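Local coordinates for protein purine nucleoside phosphorylase (Schistosoma mansoni, PDB 6B37) that probably catalyses the phosphate-dependent cleavage of purine nucleosides such as inosine and guanosine to the free base and ribose 1-phosphate, at residues D130-K135 / S241-N246; G121-L126 / G215-G220. One frame throughout, in Å; residues are numbered along the deposited sequence.

Interaction 1 of 2, residues D130-K135 / S241-N246. With CGD (1,3-benzothiazol-2-ol), chain H.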
loop_
_atom_site.group_PDB
_atom_site.type_symbol
_atom_site.label_atom_id
_atom_site.label_comp_id
_atom_site.label_asym_id
_atom_site.label_seq_id
_atom_site.Cartn_x
_atom_site.Cartn_y
_atom_site.Cartn_z
ATOM N N ASP A 130 -13.581 -4.675 26.078
ATOM C CA ASP A 130 -13.777 -6.050 25.628
ATOM C C ASP A 130 -12.458 -6.629 25.119
ATOM O O ASP A 130 -11.529 -5.902 24.739
ATOM C CB ASP A 130 -14.819 -6.132 24.495
ATOM C CG ASP A 130 -16.259 -5.870 24.944
ATOM O OD1 ASP A 130 -16.586 -5.921 26.162
ATOM O OD2 ASP A 130 -17.107 -5.633 24.044
ATOM N N PHE A 131 -12.389 -7.966 25.104
ATOM C CA PHE A 131 -11.293 -8.724 24.496
ATOM C C PHE A 131 -11.763 -9.430 23.226
ATOM O O PHE A 131 -12.852 -10.024 23.207
ATOM C CB PHE A 131 -10.772 -9.787 25.484
ATOM C CG PHE A 131 -10.276 -9.245 26.786
ATOM C CD1 PHE A 131 -9.118 -8.489 26.835
ATOM C CD2 PHE A 131 -10.936 -9.550 27.963
ATOM C CE1 PHE A 131 -8.647 -8.008 28.040
ATOM C CE2 PHE A 131 -10.473 -9.074 29.174
ATOM C CZ PHE A 131 -9.328 -8.301 29.214
ATOM N N VAL A 132 -10.909 -9.454 22.196
ATOM C CA VAL A 132 -11.192 -10.179 20.956
ATOM C C VAL A 132 -10.085 -11.216 20.698
ATOM O O VAL A 132 -8.919 -10.855 20.511
ATOM C CB VAL A 132 -11.334 -9.231 19.753
ATOM C CG1 VAL A 132 -11.577 -10.020 18.493
ATOM C CG2 VAL A 132 -12.470 -8.252 19.987
ATOM N N LEU A 133 -10.455 -12.506 20.664
ATOM C CA LEU A 133 -9.553 -13.542 20.153
ATOM C C LEU A 133 -9.490 -13.414 18.634
ATOM O O LEU A 133 -10.522 -13.480 17.957
ATOM C CB LEU A 133 -10.034 -14.939 20.583
ATOM C CG LEU A 133 -10.391 -15.106 22.070
ATOM C CD1 LEU A 133 -11.001 -16.479 22.355
ATOM C CD2 LEU A 133 -9.145 -14.907 22.917
ATOM N N ILE A 134 -8.302 -13.178 18.090
ATOM C CA ILE A 134 -8.190 -12.952 16.649
ATOM C C ILE A 134 -8.228 -14.289 15.904
ATOM O O ILE A 134 -7.426 -15.191 16.182
ATOM C CB ILE A 134 -6.908 -12.172 16.318
ATOM C CG1 ILE A 134 -6.980 -10.771 16.985
ATOM C CG2 ILE A 134 -6.700 -12.044 14.819
ATOM C CD1 ILE A 134 -5.690 -9.960 16.957
ATOM N N LYS A 135 -9.151 -14.417 14.930
ATOM C CA LYS A 135 -9.309 -15.659 14.170
ATOM C C LYS A 135 -8.834 -15.542 12.718
ATOM O O LYS A 135 -8.763 -16.581 12.035
ATOM C CB LYS A 135 -10.775 -16.129 14.185
ATOM C CG LYS A 135 -11.746 -15.158 13.543
ATOM C CD LYS A 135 -13.164 -15.733 13.652
ATOM C CE LYS A 135 -14.169 -14.851 12.948
ATOM N NZ LYS A 135 -15.534 -15.456 13.047
ATOM N N SER A 241 -6.767 -8.963 21.128
ATOM C CA SER A 241 -6.930 -7.507 21.124
ATOM C C SER A 241 -7.734 -7.039 22.344
ATOM O O SER A 241 -8.763 -7.634 22.692
ATOM C CB SER A 241 -7.674 -7.011 19.878
ATOM O OG SER A 241 -6.900 -7.130 18.697
ATOM N N LEU A 242 -7.264 -5.966 22.991
ATOM C CA LEU A 242 -8.045 -5.222 23.980
ATOM C C LEU A 242 -8.662 -4.013 23.285
ATOM O O LEU A 242 -7.937 -3.202 22.700
ATOM C CB LEU A 242 -7.179 -4.764 25.161
ATOM C CG LEU A 242 -7.875 -3.813 26.143
ATOM C CD1 LEU A 242 -9.138 -4.417 26.828
ATOM C CD2 LEU A 242 -6.888 -3.390 27.228
ATOM N N ILE A 243 -9.988 -3.910 23.323
ATOM C CA ILE A 243 -10.733 -2.893 22.575
ATOM C C ILE A 243 -10.751 -1.596 23.381
ATOM O O ILE A 243 -11.224 -1.561 24.520
ATOM C CB ILE A 243 -12.168 -3.368 22.269
ATOM C CG1 ILE A 243 -12.155 -4.672 21.457
ATOM C CG2 ILE A 243 -12.989 -2.280 21.559
ATOM C CD1 ILE A 243 -11.295 -4.617 20.162
ATOM N N ALA A 244 -10.259 -0.510 22.775
ATOM C CA ALA A 244 -10.225 0.777 23.471
ATOM C C ALA A 244 -11.485 1.620 23.265
ATOM O O ALA A 244 -11.751 2.512 24.076
ATOM C CB ALA A 244 -9.008 1.581 22.997
ATOM N N ASN A 245 -12.251 1.372 22.202
ATOM C CA ASN A 245 -13.362 2.245 21.793
ATOM C C ASN A 245 -14.177 1.501 20.741
ATOM O O ASN A 245 -13.776 0.421 20.283
ATOM C CB ASN A 245 -12.850 3.561 21.218
ATOM C CG ASN A 245 -12.222 3.383 19.833
ATOM O OD1 ASN A 245 -11.456 2.455 19.625
ATOM N ND2 ASN A 245 -12.575 4.243 18.883
ATOM N N ASN A 246 -15.299 2.101 20.313
ATOM C CA ASN A 246 -15.974 1.666 19.091
ATOM C C ASN A 246 -15.894 2.805 18.074
ATOM O O ASN A 246 -16.536 3.851 18.251
ATOM C CB ASN A 246 -17.419 1.232 19.335
ATOM C CG ASN A 246 -18.021 0.597 18.103
ATOM O OD1 ASN A 246 -18.254 1.280 17.105
ATOM N ND2 ASN A 246 -18.192 -0.730 18.123
HETATM C C4 CGD H . -6.929 1.951 19.769
HETATM C C5 CGD H . -5.933 1.564 19.214
HETATM C C6 CGD H . -5.654 1.546 17.765
HETATM C C3 CGD H . -7.801 2.366 19.320
HETATM C C2 CGD H . -7.977 2.537 18.160
HETATM C C1 CGD H . -7.038 2.187 17.080
HETATM O O CGD H . -5.083 1.529 14.003
HETATM C C CGD H . -5.503 1.643 15.314
HETATM S S CGD H . -4.606 1.174 16.638
HETATM N N CGD H . -6.875 2.236 15.543
#
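The F131 ring has the carbonyl O of S241 at its edge, near the ring plane, and a methyl of L242 approaching obliquely. That methyl is CD1, 3.8 Å from F131 CE1. W276, in helix 259-283, also meets the ring. The contact is an antiparallel strand pairing inside the central mixed beta sheet of the phosphorylase-superfamily fold. Strand 131-139 lies beside strand 236-246. The two strand segments run antiparallel but twisted against each other, with 140° between their N-to-C directions.

F131 and L242 form a non-hydrogen-bonded pair, and both side chains face helix 259-283. V132 and S241 form the next pair, which is hydrogen-bonded. V132 N gives its hydrogen to S241 O at 2.9 Å, and S241 N gives its own to V132 O. Just before strand 131-139 begins, D130 O accepts from I243 N at 2.9 Å. This bond is nearly straight, with 172° at the hydrogen. S241 O also takes a CA-H...O contact from F131 CA at 3.3 Å.

V132 and S241 lie on the sheet face away from F131. V132 CG2 sits anti to its own carbonyl carbon and touches I243 CD1 at 3.8 Å. V218 of strand 218-220 packs against V132, S241 and I243. D130 OD2 is hydrogen-bonded to the backbone N of K127. At the far end of strand 236-246, A244 CB and N245 OD1 approach the benzene part of the bound 1,3-benzothiazol-2-ol, with N245 OD1 3.7 Å from its C3. The S241 hydroxyl is buried and hydrogen-bonded to N117 OD1. With OG beside its backbone N (chi1 -70°), it lies 3.5 Å from the CD1 methyl of I134.

Interaction 2 of 2, residues G121-L126 / G215-G220. With CGD (1,3-benzothiazol-2-ol), chain H.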
loop_
_atom_site.group_PDB
_atom_site.type_symbol
_atom_site.label_atom_id
_atom_site.label_comp_id
_atom_site.label_asym_id
_atom_site.label_seq_id
_atom_site.Cartn_x
_atom_site.Cartn_y
_atom_site.Cartn_z
ATOM N N GLY A 121 -12.547 -0.817 17.969
ATOM C CA GLY A 121 -13.655 -1.691 17.632
ATOM C C GLY A 121 -14.418 -1.203 16.410
ATOM O O GLY A 121 -14.750 -0.017 16.300
ATOM N N ILE A 122 -14.745 -2.144 15.513
ATOM C CA ILE A 122 -15.539 -1.880 14.314
ATOM C C ILE A 122 -16.913 -2.568 14.389
ATOM O O ILE A 122 -17.958 -1.941 14.168
ATOM C CB ILE A 122 -14.761 -2.329 13.049
ATOM C CG1 ILE A 122 -13.411 -1.592 12.903
ATOM C CG2 ILE A 122 -15.590 -2.128 11.789
ATOM C CD1 ILE A 122 -13.512 -0.066 12.670
ATOM N N ASN A 123 -16.921 -3.860 14.703
ATOM C CA ASN A 123 -18.155 -4.609 14.918
ATOM C C ASN A 123 -19.024 -3.917 15.966
ATOM O O ASN A 123 -18.527 -3.496 17.015
ATOM C CB ASN A 123 -17.801 -6.033 15.370
ATOM C CG ASN A 123 -19.005 -6.968 15.427
ATOM O OD1 ASN A 123 -19.938 -6.748 16.193
ATOM N ND2 ASN A 123 -18.971 -8.034 14.624
ATOM N N ARG A 124 -20.337 -3.850 15.699
ATOM C CA ARG A 124 -21.257 -3.158 16.604
ATOM C C ARG A 124 -21.423 -3.852 17.952
ATOM O O ARG A 124 -21.937 -3.228 18.882
ATOM C CB ARG A 124 -22.621 -2.981 15.935
ATOM C CG ARG A 124 -22.679 -1.705 15.108
ATOM C CD ARG A 124 -23.954 -1.558 14.306
ATOM N NE ARG A 124 -23.754 -0.633 13.191
ATOM C CZ ARG A 124 -23.724 0.695 13.302
ATOM N NH1 ARG A 124 -23.878 1.290 14.487
ATOM N NH2 ARG A 124 -23.534 1.431 12.214
ATOM N N LYS A 125 -21.019 -5.116 18.089
ATOM C CA LYS A 125 -21.120 -5.803 19.374
ATOM C C LYS A 125 -19.972 -5.470 20.326
ATOM O O LYS A 125 -19.984 -5.936 21.475
ATOM C CB LYS A 125 -21.148 -7.324 19.163
ATOM C CG LYS A 125 -22.401 -7.845 18.490
ATOM C CD LYS A 125 -22.295 -9.338 18.210
ATOM C CE LYS A 125 -22.357 -10.169 19.489
ATOM N NZ LYS A 125 -22.138 -11.633 19.240
ATOM N N LEU A 126 -18.976 -4.696 19.883
ATOM C CA LEU A 126 -17.755 -4.476 20.653
ATOM C C LEU A 126 -17.800 -3.119 21.352
ATOM O O LEU A 126 -18.283 -2.134 20.783
ATOM C CB LEU A 126 -16.535 -4.566 19.735
ATOM C CG LEU A 126 -16.332 -5.939 19.094
ATOM C CD1 LEU A 126 -15.151 -5.896 18.131
ATOM C CD2 LEU A 126 -16.106 -7.011 20.142
ATOM N N GLY A 215 -15.993 -6.278 6.303
ATOM C CA GLY A 215 -16.013 -7.427 7.177
ATOM C C GLY A 215 -14.986 -7.412 8.288
ATOM O O GLY A 215 -14.741 -8.462 8.896
ATOM N N CYS A 216 -14.391 -6.260 8.586
ATOM C CA CYS A 216 -13.438 -6.168 9.682
ATOM C C CYS A 216 -14.152 -6.012 11.015
ATOM O O CYS A 216 -15.143 -5.280 11.125
ATOM C CB CYS A 216 -12.502 -4.985 9.476
ATOM S SG CYS A 216 -11.597 -5.065 7.896
ATOM N N ASP A 217 -13.621 -6.666 12.048
ATOM C CA ASP A 217 -14.193 -6.540 13.383
ATOM C C ASP A 217 -13.422 -5.589 14.297
ATOM O O ASP A 217 -14.037 -4.933 15.150
ATOM C CB ASP A 217 -14.294 -7.921 14.050
ATOM C CG ASP A 217 -15.220 -8.865 13.279
ATOM O OD1 ASP A 217 -16.401 -8.489 13.073
ATOM O OD2 ASP A 217 -14.781 -9.961 12.859
ATOM N N VAL A 218 -12.097 -5.501 14.131
ATOM C CA VAL A 218 -11.220 -4.628 14.909
ATOM C C VAL A 218 -10.147 -4.087 13.967
ATOM O O VAL A 218 -9.901 -4.645 12.889
ATOM C CB VAL A 218 -10.564 -5.336 16.120
ATOM C CG1 VAL A 218 -11.611 -6.060 16.982
ATOM C CG2 VAL A 218 -9.484 -6.320 15.709
ATOM N N VAL A 219 -9.471 -3.018 14.406
ATOM C CA VAL A 219 -8.393 -2.390 13.625
ATOM C C VAL A 219 -7.226 -2.021 14.547
ATOM O O VAL A 219 -7.420 -1.414 15.611
ATOM C CB VAL A 219 -8.906 -1.162 12.819
ATOM C CG1 VAL A 219 -9.585 -0.103 13.686
ATOM C CG2 VAL A 219 -7.792 -0.560 11.967
ATOM N N GLY A 220 -5.998 -2.354 14.117
ATOM C CA GLY A 220 -4.805 -2.027 14.892
ATOM C C GLY A 220 -3.583 -1.798 14.016
ATOM O O GLY A 220 -3.621 -2.057 12.808
HETATM C C4 CGD H . -6.929 1.951 19.769
HETATM C C5 CGD H . -5.933 1.564 19.214
HETATM C C6 CGD H . -5.654 1.546 17.765
HETATM C C3 CGD H . -7.801 2.366 19.320
HETATM C C2 CGD H . -7.977 2.537 18.160
HETATM C C1 CGD H . -7.038 2.187 17.080
HETATM O O CGD H . -5.083 1.529 14.003
HETATM C C CGD H . -5.503 1.643 15.314
HETATM S S CGD H . -4.606 1.174 16.638
HETATM N N CGD H . -6.875 2.236 15.543
#
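I122 and N123 both direct their backbone N-H groups to one acceptor, the carbonyl O of D217. I122 N is 2.9 Å from D217 O, and N123 N is 3.1 Å from it. Both arrive from the same face of the carbonyl plane, I122 N from well above it.

One side-chain bond adds to these. N123 ND2 donates to D217 OD1 at 3.0 Å, nearly straight at 170°. N123 CG lies opposite the backbone N (chi1 -171°), which brings the amide alongside the D217 carboxylate. The carboxylate oxygen lies in the amide plane, but the amide meets the carboxylate from above its plane. The other amide end is also held: N123 OD1 accepts from K125 N in an Asx turn. D217 OD2 bonds to V193 N. Both side chains are therefore gripped at two ends.

Apolar contacts flank the polar ones. L126 CD1 lies 3.7 Å from V218 CG1, the side chains crossing at about a right angle. I122 CD1 meets V219 CG1 at 4.1 Å. V219 also borders the bound benzothiazole.

The loop after strand 112-121 thus rests on the start of strand 218-220. L212 of helix 205-213 covers I122, and strands 131-139 and 189-196 pack against L126 and V218.

How the interactions relate
Both interactions are buried and join parts of the same sheet, but interaction 1 lies nearer the chain centre. It is strand-to-strand pairing, carried by backbone bonds and apolar side chains. Interaction 2 ties a loop to a strand start, where backbone N-H groups converge on one carbonyl and an amide-carboxylate bond is added; N123 and D217 are partly exposed. The centres of interactions 1 and 2 are about 8 Å apart, and the two touch directly. N245 O probably accepts from G121 N, and N246 ND2 probably donates to L126 O. The I243 CD1 and V218 CG1 methyls also pack together. Both reach the bound 1,3-benzothiazol-2-ol: A244 and N245 in interaction 1, V219 and G220 in interaction 2.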